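Local structure of intracellular protein transport protein USO1 (Saccharomyces cerevisiae S288c, 6LSU) at residues A[412-425]-A[510-522]. The protein is a dimeric tethering factor required for protein transport from the endoplasmic reticulum to the Golgi complex, here represented by its globular head. Sequence-based numbering, arbitrary orientation.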
ATOM      1  N   MET A 412      -6.907  16.514   6.532  1.00 51.07           N
ATOM      2  CA  MET A 412      -6.327  16.863   5.221  1.00 53.41           C
ATOM      3  C   MET A 412      -5.740  18.288   5.281  1.00 57.37           C
ATOM      4  O   MET A 412      -4.579  18.465   4.771  1.00 59.85           O
ATOM      5  CB  MET A 412      -7.369  16.767   4.099  1.00 46.51           C
ATOM      6  CG  MET A 412      -6.694  16.759   2.776  1.00 48.09           C
ATOM      7  SD  MET A 412      -7.831  16.689   1.409  1.00 52.78           S
ATOM      8  CE  MET A 412      -8.958  17.961   1.931  1.00 59.77           C
ATOM      9  N   LEU A 413      -6.510  19.260   5.802  1.00 54.85           N
ATOM     10  CA  LEU A 413      -6.228  20.725   5.650  1.00 57.78           C
ATOM     11  C   LEU A 413      -5.304  21.207   6.767  1.00 57.45           C
ATOM     12  O   LEU A 413      -4.277  21.814   6.411  1.00 64.58           O
ATOM     13  CB  LEU A 413      -7.522  21.547   5.726  1.00 59.04           C
ATOM     14  CG  LEU A 413      -8.496  21.353   4.579  1.00 55.32           C
ATOM     15  CD1 LEU A 413      -9.721  22.208   4.754  1.00 55.23           C
ATOM     16  CD2 LEU A 413      -7.827  21.661   3.260  1.00 61.27           C
ATOM     17  N   TYR A 414      -5.670  20.951   8.040  1.00 55.55           N
ATOM     18  CA  TYR A 414      -5.066  21.608   9.220  1.00 62.23           C
ATOM     19  C   TYR A 414      -4.242  20.654  10.090  1.00 65.44           C
ATOM     20  O   TYR A 414      -3.873  21.081  11.228  1.00 74.91           O
ATOM     21  CB  TYR A 414      -6.138  22.270  10.099  1.00 65.49           C
ATOM     22  CG  TYR A 414      -7.071  23.187   9.359  1.00 70.42           C
ATOM     23  CD1 TYR A 414      -6.694  24.464   8.960  1.00 63.53           C
ATOM     24  CD2 TYR A 414      -8.353  22.746   9.035  1.00 74.40           C
ATOM     25  CE1 TYR A 414      -7.563  25.274   8.229  1.00 63.86           C
ATOM     26  CE2 TYR A 414      -9.227  23.547   8.315  1.00 76.99           C
ATOM     27  CZ  TYR A 414      -8.825  24.809   7.897  1.00 72.10           C
ATOM     28  OH  TYR A 414      -9.691  25.562   7.157  1.00 75.63           O
ATOM     29  N   ALA A 415      -3.980  19.409   9.659  1.00 75.07           N
ATOM     30  CA  ALA A 415      -3.304  18.424  10.542  1.00 69.91           C
ATOM     31  C   ALA A 415      -1.851  18.306  10.123  1.00 79.63           C
ATOM     32  O   ALA A 415      -1.360  17.143   9.987  1.00 77.74           O
ATOM     33  CB  ALA A 415      -3.975  17.079  10.525  1.00 79.30           C
ATOM     34  N   ASN A 416      -1.180  19.443   9.939  1.00 82.44           N
ATOM     35  CA  ASN A 416       0.305  19.464   9.867  1.00 90.02           C
ATOM     36  C   ASN A 416       0.813  19.420  11.315  1.00 91.56           C
ATOM     37  O   ASN A 416      -0.006  19.583  12.260  1.00105.61           O
ATOM     38  CB  ASN A 416       0.812  20.625   9.009  1.00 88.16           C
ATOM     39  CG  ASN A 416       0.621  21.977   9.662  1.00 87.06           C
ATOM     40  OD1 ASN A 416       0.006  22.106  10.721  1.00 88.14           O
ATOM     41  ND2 ASN A 416       1.165  23.001   9.041  1.00 87.39           N
ATOM     42  N   SER A 417       2.097  19.142  11.503  1.00 88.57           N
ATOM     43  CA  SER A 417       2.715  18.923  12.845  1.00101.69           C
ATOM     44  C   SER A 417       2.290  17.561  13.419  1.00 96.46           C
ATOM     45  O   SER A 417       3.145  16.670  13.437  1.00 94.94           O
ATOM     46  CB  SER A 417       2.434  20.035  13.871  1.00104.65           C
ATOM     47  OG  SER A 417       2.302  21.326  13.287  1.00102.34           O
ATOM     48  N   VAL A 418       1.033  17.399  13.851  1.00 95.79           N
ATOM     49  CA  VAL A 418       0.554  16.180  14.588  1.00 92.91           C
ATOM     50  C   VAL A 418       0.438  14.944  13.660  1.00 89.21           C
ATOM     51  O   VAL A 418       0.810  13.820  14.134  1.00 81.55           O
ATOM     52  CB  VAL A 418      -0.760  16.432  15.349  1.00 96.69           C
ATOM     53  CG1 VAL A 418      -1.761  17.245  14.524  1.00 96.25           C
ATOM     54  CG2 VAL A 418      -1.366  15.108  15.833  1.00 96.02           C
ATOM     55  N   HIS A 419      -0.012  15.091  12.405  1.00 77.26           N
ATOM     56  CA  HIS A 419      -0.144  13.952  11.441  1.00 75.65           C
ATOM     57  C   HIS A 419       0.867  14.017  10.293  1.00 64.13           C
ATOM     58  O   HIS A 419       1.310  15.105   9.921  1.00 90.91           O
ATOM     59  CB  HIS A 419      -1.559  13.863  10.848  1.00 76.28           C
ATOM     60  CG  HIS A 419      -2.572  13.453  11.860  1.00 75.28           C
ATOM     61  ND1 HIS A 419      -2.340  12.444  12.759  1.00 80.16           N
ATOM     62  CD2 HIS A 419      -3.810  13.906  12.123  1.00 86.48           C
ATOM     63  CE1 HIS A 419      -3.381  12.295  13.546  1.00 84.37           C
ATOM     64  NE2 HIS A 419      -4.300  13.174  13.175  1.00 90.03           N
ATOM     65  N   THR A 420       1.250  12.875   9.764  1.00 60.47           N
ATOM     66  CA  THR A 420       2.248  12.795   8.682  1.00 57.58           C
ATOM     67  C   THR A 420       1.592  13.209   7.350  1.00 52.01           C
ATOM     68  O   THR A 420       0.356  13.206   7.150  1.00 54.79           O
ATOM     69  CB  THR A 420       2.880  11.410   8.581  1.00 59.37           C
ATOM     70  OG1 THR A 420       1.811  10.548   8.179  1.00 72.68           O
ATOM     71  CG2 THR A 420       3.522  10.971   9.880  1.00 59.72           C
ATOM     72  N   PHE A 421       2.419  13.575   6.419  1.00 46.52           N
ATOM     73  CA  PHE A 421       1.952  13.954   5.079  1.00 48.51           C
ATOM     74  C   PHE A 421       1.164  12.784   4.513  1.00 49.29           C
ATOM     75  O   PHE A 421       0.091  13.059   3.995  1.00 54.70           O
ATOM     76  CB  PHE A 421       3.129  14.378   4.200  1.00 45.98           C
ATOM     77  CG  PHE A 421       2.756  14.819   2.811  1.00 41.74           C
ATOM     78  CD1 PHE A 421       2.027  15.989   2.611  1.00 46.37           C
ATOM     79  CD2 PHE A 421       3.050  14.027   1.719  1.00 44.27           C
ATOM     80  CE1 PHE A 421       1.659  16.396   1.332  1.00 46.61           C
ATOM     81  CE2 PHE A 421       2.681  14.412   0.442  1.00 48.28           C
ATOM     82  CZ  PHE A 421       2.036  15.620   0.241  1.00 51.72           C
ATOM     83  N   ASP A 422       1.660  11.561   4.658  1.00 55.40           N
ATOM     84  CA  ASP A 422       1.037  10.297   4.171  1.00 57.18           C
ATOM     85  C   ASP A 422      -0.425  10.187   4.644  1.00 52.59           C
ATOM     86  O   ASP A 422      -1.276   9.946   3.785  1.00 51.19           O
ATOM     87  CB  ASP A 422       1.904   9.093   4.539  1.00 59.31           C
ATOM     88  CG  ASP A 422       3.083   8.902   3.589  1.00 66.56           C
ATOM     89  OD1 ASP A 422       3.252   9.729   2.635  1.00 77.03           O
ATOM     90  OD2 ASP A 422       3.810   7.917   3.785  1.00 70.12           O
ATOM     91  N   THR A 423      -0.699  10.408   5.941  1.00 49.74           N
ATOM     92  CA  THR A 423      -2.079  10.436   6.491  1.00 46.99           C
ATOM     93  C   THR A 423      -2.883  11.466   5.706  1.00 51.41           C
ATOM     94  O   THR A 423      -3.929  11.136   5.141  1.00 59.62           O
ATOM     95  CB  THR A 423      -2.086  10.696   8.000  1.00 50.26           C
ATOM     96  OG1 THR A 423      -1.632   9.562   8.729  1.00 47.90           O
ATOM     97  CG2 THR A 423      -3.446  11.035   8.571  1.00 48.39           C
ATOM     98  N   ARG A 424      -2.401  12.694   5.617  1.00 59.67           N
ATOM     99  CA  ARG A 424      -3.074  13.787   4.858  1.00 50.95           C
ATOM    100  C   ARG A 424      -3.351  13.366   3.420  1.00 47.41           C
ATOM    101  O   ARG A 424      -4.411  13.704   2.870  1.00 52.39           O
ATOM    102  CB  ARG A 424      -2.228  15.057   4.923  1.00 54.97           C
ATOM    103  CG  ARG A 424      -2.167  15.627   6.337  1.00 59.37           C
ATOM    104  CD  ARG A 424      -1.293  16.837   6.444  1.00 57.16           C
ATOM    105  NE  ARG A 424      -2.010  17.945   5.851  1.00 67.43           N
ATOM    106  CZ  ARG A 424      -1.471  19.092   5.436  1.00 62.18           C
ATOM    107  NH1 ARG A 424      -0.173  19.309   5.557  1.00 59.89           N
ATOM    108  NH2 ARG A 424      -2.251  20.032   4.944  1.00 60.02           N
ATOM    109  N   VAL A 425      -2.487  12.646   2.751  1.00 48.09           N
ATOM    110  CA  VAL A 425      -2.846  12.334   1.327  1.00 51.79           C
ATOM    111  C   VAL A 425      -3.803  11.136   1.311  1.00 51.78           C
ATOM    112  O   VAL A 425      -4.746  11.177   0.556  1.00 49.34           O
ATOM    113  CB  VAL A 425      -1.637  12.193   0.394  1.00 50.91           C
ATOM    114  CG1 VAL A 425      -0.344  12.468   1.111  1.00 54.58           C
ATOM    115  CG2 VAL A 425      -1.612  10.924  -0.393  1.00 48.64           C
ATOM    116  N   LEU A 510      -0.034  31.075   5.742  1.00 72.92           N
ATOM    117  CA  LEU A 510      -0.216  29.931   4.809  1.00 72.37           C
ATOM    118  C   LEU A 510       1.160  29.303   4.539  1.00 71.66           C
ATOM    119  O   LEU A 510       1.267  28.090   4.402  1.00 77.44           O
ATOM    120  CB  LEU A 510      -0.891  30.388   3.517  1.00 73.83           C
ATOM    121  CG  LEU A 510      -1.097  29.300   2.467  1.00 75.16           C
ATOM    122  CD1 LEU A 510      -1.913  28.160   3.040  1.00 79.29           C
ATOM    123  CD2 LEU A 510      -1.804  29.849   1.230  1.00 74.47           C
ATOM    124  N   ASN A 511       2.224  30.076   4.540  1.00 69.48           N
ATOM    125  CA  ASN A 511       3.576  29.540   4.216  1.00 72.34           C
ATOM    126  C   ASN A 511       3.973  28.417   5.188  1.00 64.08           C
ATOM    127  O   ASN A 511       4.881  27.634   4.809  1.00 52.90           O
ATOM    128  CB  ASN A 511       4.618  30.652   4.287  1.00 68.23           C
ATOM    129  CG  ASN A 511       4.391  31.442   5.553  1.00 70.42           C
ATOM    130  OD1 ASN A 511       3.526  32.320   5.585  1.00 80.47           O
ATOM    131  ND2 ASN A 511       5.067  31.056   6.641  1.00 66.69           N
ATOM    132  N   LEU A 512       3.381  28.402   6.381  1.00 60.84           N
ATOM    133  CA  LEU A 512       3.631  27.378   7.416  1.00 68.21           C
ATOM    134  C   LEU A 512       2.814  26.078   7.189  1.00 73.45           C
ATOM    135  O   LEU A 512       2.970  25.154   7.965  1.00 77.28           O
ATOM    136  CB  LEU A 512       3.245  28.012   8.745  1.00 69.13           C
ATOM    137  CG  LEU A 512       4.047  29.263   9.107  1.00 79.17           C
ATOM    138  CD1 LEU A 512       3.983  29.543  10.605  1.00 71.72           C
ATOM    139  CD2 LEU A 512       5.507  29.122   8.659  1.00 81.59           C
ATOM    140  N   ASN A 513       1.922  26.040   6.206  1.00 67.14           N
ATOM    141  CA  ASN A 513       1.052  24.884   5.926  1.00 64.56           C
ATOM    142  C   ASN A 513       0.682  24.906   4.447  1.00 59.57           C
ATOM    143  O   ASN A 513      -0.486  24.858   4.096  1.00 57.74           O
ATOM    144  CB  ASN A 513      -0.180  24.917   6.833  1.00 64.85           C
ATOM    145  CG  ASN A 513      -1.037  23.681   6.696  1.00 64.48           C
ATOM    146  OD1 ASN A 513      -0.687  22.760   5.946  1.00 58.31           O
ATOM    147  ND2 ASN A 513      -2.150  23.663   7.411  1.00 64.27           N
ATOM    148  N   PRO A 514       1.644  25.029   3.521  1.00 52.06           N
ATOM    149  CA  PRO A 514       1.309  25.275   2.120  1.00 61.06           C
ATOM    150  C   PRO A 514       0.289  24.243   1.602  1.00 60.48           C
ATOM    151  O   PRO A 514      -0.655  24.639   0.901  1.00 62.84           O
ATOM    152  CB  PRO A 514       2.661  25.200   1.378  1.00 57.55           C
ATOM    153  CG  PRO A 514       3.560  24.437   2.383  1.00 55.28           C
ATOM    154  CD  PRO A 514       3.074  24.871   3.744  1.00 52.29           C
ATOM    155  N   PHE A 515       0.465  22.977   2.004  1.00 61.20           N
ATOM    156  CA  PHE A 515      -0.269  21.802   1.471  1.00 59.15           C
ATOM    157  C   PHE A 515      -1.781  21.952   1.731  1.00 57.67           C
ATOM    158  O   PHE A 515      -2.613  21.530   0.875  1.00 58.97           O
ATOM    159  CB  PHE A 515       0.377  20.520   2.009  1.00 58.54           C
ATOM    160  CG  PHE A 515       1.542  20.140   1.141  1.00 54.95           C
ATOM    161  CD1 PHE A 515       1.310  19.779  -0.160  1.00 55.33           C
ATOM    162  CD2 PHE A 515       2.831  20.189   1.600  1.00 60.20           C
ATOM    163  CE1 PHE A 515       2.349  19.470  -0.998  1.00 58.68           C
ATOM    164  CE2 PHE A 515       3.879  19.873   0.754  1.00 61.25           C
ATOM    165  CZ  PHE A 515       3.634  19.534  -0.547  1.00 64.12           C
ATOM    166  N   LYS A 516      -2.159  22.616   2.819  1.00 50.10           N
ATOM    167  CA  LYS A 516      -3.575  23.014   3.012  1.00 55.74           C
ATOM    168  C   LYS A 516      -4.174  23.580   1.709  1.00 62.78           C
ATOM    169  O   LYS A 516      -5.341  23.256   1.359  1.00 62.25           O
ATOM    170  CB  LYS A 516      -3.673  24.121   4.041  1.00 54.71           C
ATOM    171  CG  LYS A 516      -5.031  24.754   4.142  1.00 56.87           C
ATOM    172  CD  LYS A 516      -5.233  25.454   5.451  1.00 59.42           C
ATOM    173  CE  LYS A 516      -4.541  26.802   5.492  1.00 63.13           C
ATOM    174  NZ  LYS A 516      -4.742  27.410   6.831  1.00 62.46           N
ATOM    175  N   LEU A 517      -3.437  24.445   1.012  1.00 61.01           N
ATOM    176  CA  LEU A 517      -3.977  25.050  -0.223  1.00 61.27           C
ATOM    177  C   LEU A 517      -3.912  24.009  -1.345  1.00 52.50           C
ATOM    178  O   LEU A 517      -4.826  23.884  -2.125  1.00 51.94           O
ATOM    179  CB  LEU A 517      -3.159  26.297  -0.533  1.00 63.77           C
ATOM    180  CG  LEU A 517      -3.793  27.354  -1.421  1.00 59.81           C
ATOM    181  CD1 LEU A 517      -2.759  27.797  -2.424  1.00 61.31           C
ATOM    182  CD2 LEU A 517      -5.058  26.892  -2.100  1.00 56.49           C
ATOM    183  N   PHE A 518      -2.851  23.225  -1.372  1.00 55.51           N
ATOM    184  CA  PHE A 518      -2.581  22.220  -2.440  1.00 52.25           C
ATOM    185  C   PHE A 518      -3.704  21.169  -2.486  1.00 52.24           C
ATOM    186  O   PHE A 518      -4.281  20.901  -3.533  1.00 56.02           O
ATOM    187  CB  PHE A 518      -1.220  21.586  -2.229  1.00 51.84           C
ATOM    188  CG  PHE A 518      -1.019  20.419  -3.168  1.00 56.64           C
ATOM    189  CD1 PHE A 518      -0.728  20.629  -4.502  1.00 58.15           C
ATOM    190  CD2 PHE A 518      -1.319  19.128  -2.750  1.00 55.60           C
ATOM    191  CE1 PHE A 518      -0.646  19.541  -5.377  1.00 66.72           C
ATOM    192  CE2 PHE A 518      -1.248  18.061  -3.624  1.00 52.57           C
ATOM    193  CZ  PHE A 518      -0.901  18.260  -4.937  1.00 57.45           C
ATOM    194  N   PHE A 519      -4.056  20.623  -1.327  1.00 54.45           N
ATOM    195  CA  PHE A 519      -5.206  19.707  -1.134  1.00 51.87           C
ATOM    196  C   PHE A 519      -6.493  20.373  -1.592  1.00 49.63           C
ATOM    197  O   PHE A 519      -7.164  19.769  -2.498  1.00 50.83           O
ATOM    198  CB  PHE A 519      -5.191  19.152   0.286  1.00 51.67           C
ATOM    199  CG  PHE A 519      -4.096  18.139   0.501  1.00 45.39           C
ATOM    200  CD1 PHE A 519      -3.847  17.155  -0.443  1.00 43.78           C
ATOM    201  CD2 PHE A 519      -3.333  18.143   1.675  1.00 48.90           C
ATOM    202  CE1 PHE A 519      -2.811  16.241  -0.255  1.00 48.62           C
ATOM    203  CE2 PHE A 519      -2.318  17.210   1.889  1.00 45.85           C
ATOM    204  CZ  PHE A 519      -2.041  16.285   0.910  1.00 47.16           C
ATOM    205  N   THR A 520      -6.811  21.556  -1.076  1.00 54.99           N
ATOM    206  CA  THR A 520      -8.029  22.331  -1.472  1.00 51.77           C
ATOM    207  C   THR A 520      -8.078  22.461  -3.003  1.00 51.70           C
ATOM    208  O   THR A 520      -9.065  22.062  -3.650  1.00 57.26           O
ATOM    209  CB  THR A 520      -8.083  23.680  -0.752  1.00 50.55           C
ATOM    210  OG1 THR A 520      -8.071  23.408   0.660  1.00 54.93           O
ATOM    211  CG2 THR A 520      -9.369  24.428  -1.003  1.00 54.51           C
ATOM    212  N   THR A 521      -7.052  22.961  -3.639  1.00 48.31           N
ATOM    213  CA  THR A 521      -7.165  23.139  -5.097  1.00 49.48           C
ATOM    214  C   THR A 521      -7.314  21.749  -5.731  1.00 49.04           C
ATOM    215  O   THR A 521      -8.038  21.571  -6.696  1.00 54.90           O
ATOM    216  CB  THR A 521      -6.001  23.987  -5.615  1.00 51.03           C
ATOM    217  OG1 THR A 521      -4.779  23.512  -5.024  1.00 46.39           O
ATOM    218  CG2 THR A 521      -6.221  25.430  -5.261  1.00 52.62           C
ATOM    219  N   ASP A 522      -6.588  20.772  -5.232  1.00 52.00           N
ATOM    220  CA  ASP A 522      -6.602  19.403  -5.811  1.00 47.80           C
ATOM    221  C   ASP A 522      -7.997  18.762  -5.676  1.00 48.21           C
ATOM    222  O   ASP A 522      -8.496  18.181  -6.616  1.00 47.89           O
ATOM    223  CB  ASP A 522      -5.571  18.506  -5.141  1.00 50.43           C
ATOM    224  CG  ASP A 522      -5.572  17.088  -5.716  1.00 51.58           C
ATOM    225  OD1 ASP A 522      -5.148  16.939  -6.882  1.00 56.51           O
ATOM    226  OD2 ASP A 522      -6.082  16.167  -5.029  1.00 51.48           O
TER
HETATM  227  O   HOH W   1       1.450  21.871   4.758  1.00 53.09           O
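Asn513 OD1 is the acceptor on which the two segments converge: a water donates to it at 2.6 Å, Arg424 NH2 gives it a weak bond, and Lys516 N donates weakly to it, the helix's N-capping bond. Asn513, in armadillo repeat 8, is the N-cap of helix 514-528; residues 412-425 lie in repeat 7, so the contact joins successive units of the head's helical solenoid. The short axes of 421-425 and 514-522 run near parallel, at 20°, but 12.0 Å apart, so side chains, together with the carbonyls of Met412 and Leu413, make the link. The other branch of the amide, Asn513 ND2, reaches Leu413 O at 3.0 Å, lying in that carbonyl's plane on a lone pair. One carboxamide thus ties the last turn of helix 404-414 to the first turn of helix 514-528. Arg424 approaches with its chain bent at chi3 (75°), which turns the guanidinium side-on to Met412 O; Arg424 NE and NH2, each 2.8 Å away, both donate to that one oxygen, NE from above the carbonyl plane. Its NH1 donates to the water, whose third partner is Phe515 N. A leucine in place of Arg424 would probably leave Met412 O without these two donors and the water without its NH1 partner. Phe519 fits as a knob among Met412, Phe421, Arg424 and Val425, its CE2 over one guanidinium face of Arg424 and 3.7 Å from Arg424 CB. Met412 SD stands 4.8 Å from the Phe519 centroid, an oblique Met-aromatic contact. Phe421 adds an edge-to-face pair with Phe515, planes at 57°, pointing its CE1 over the centre of the Phe515 ring; the same CE1 lies 3.7 Å from Phe519 CZ.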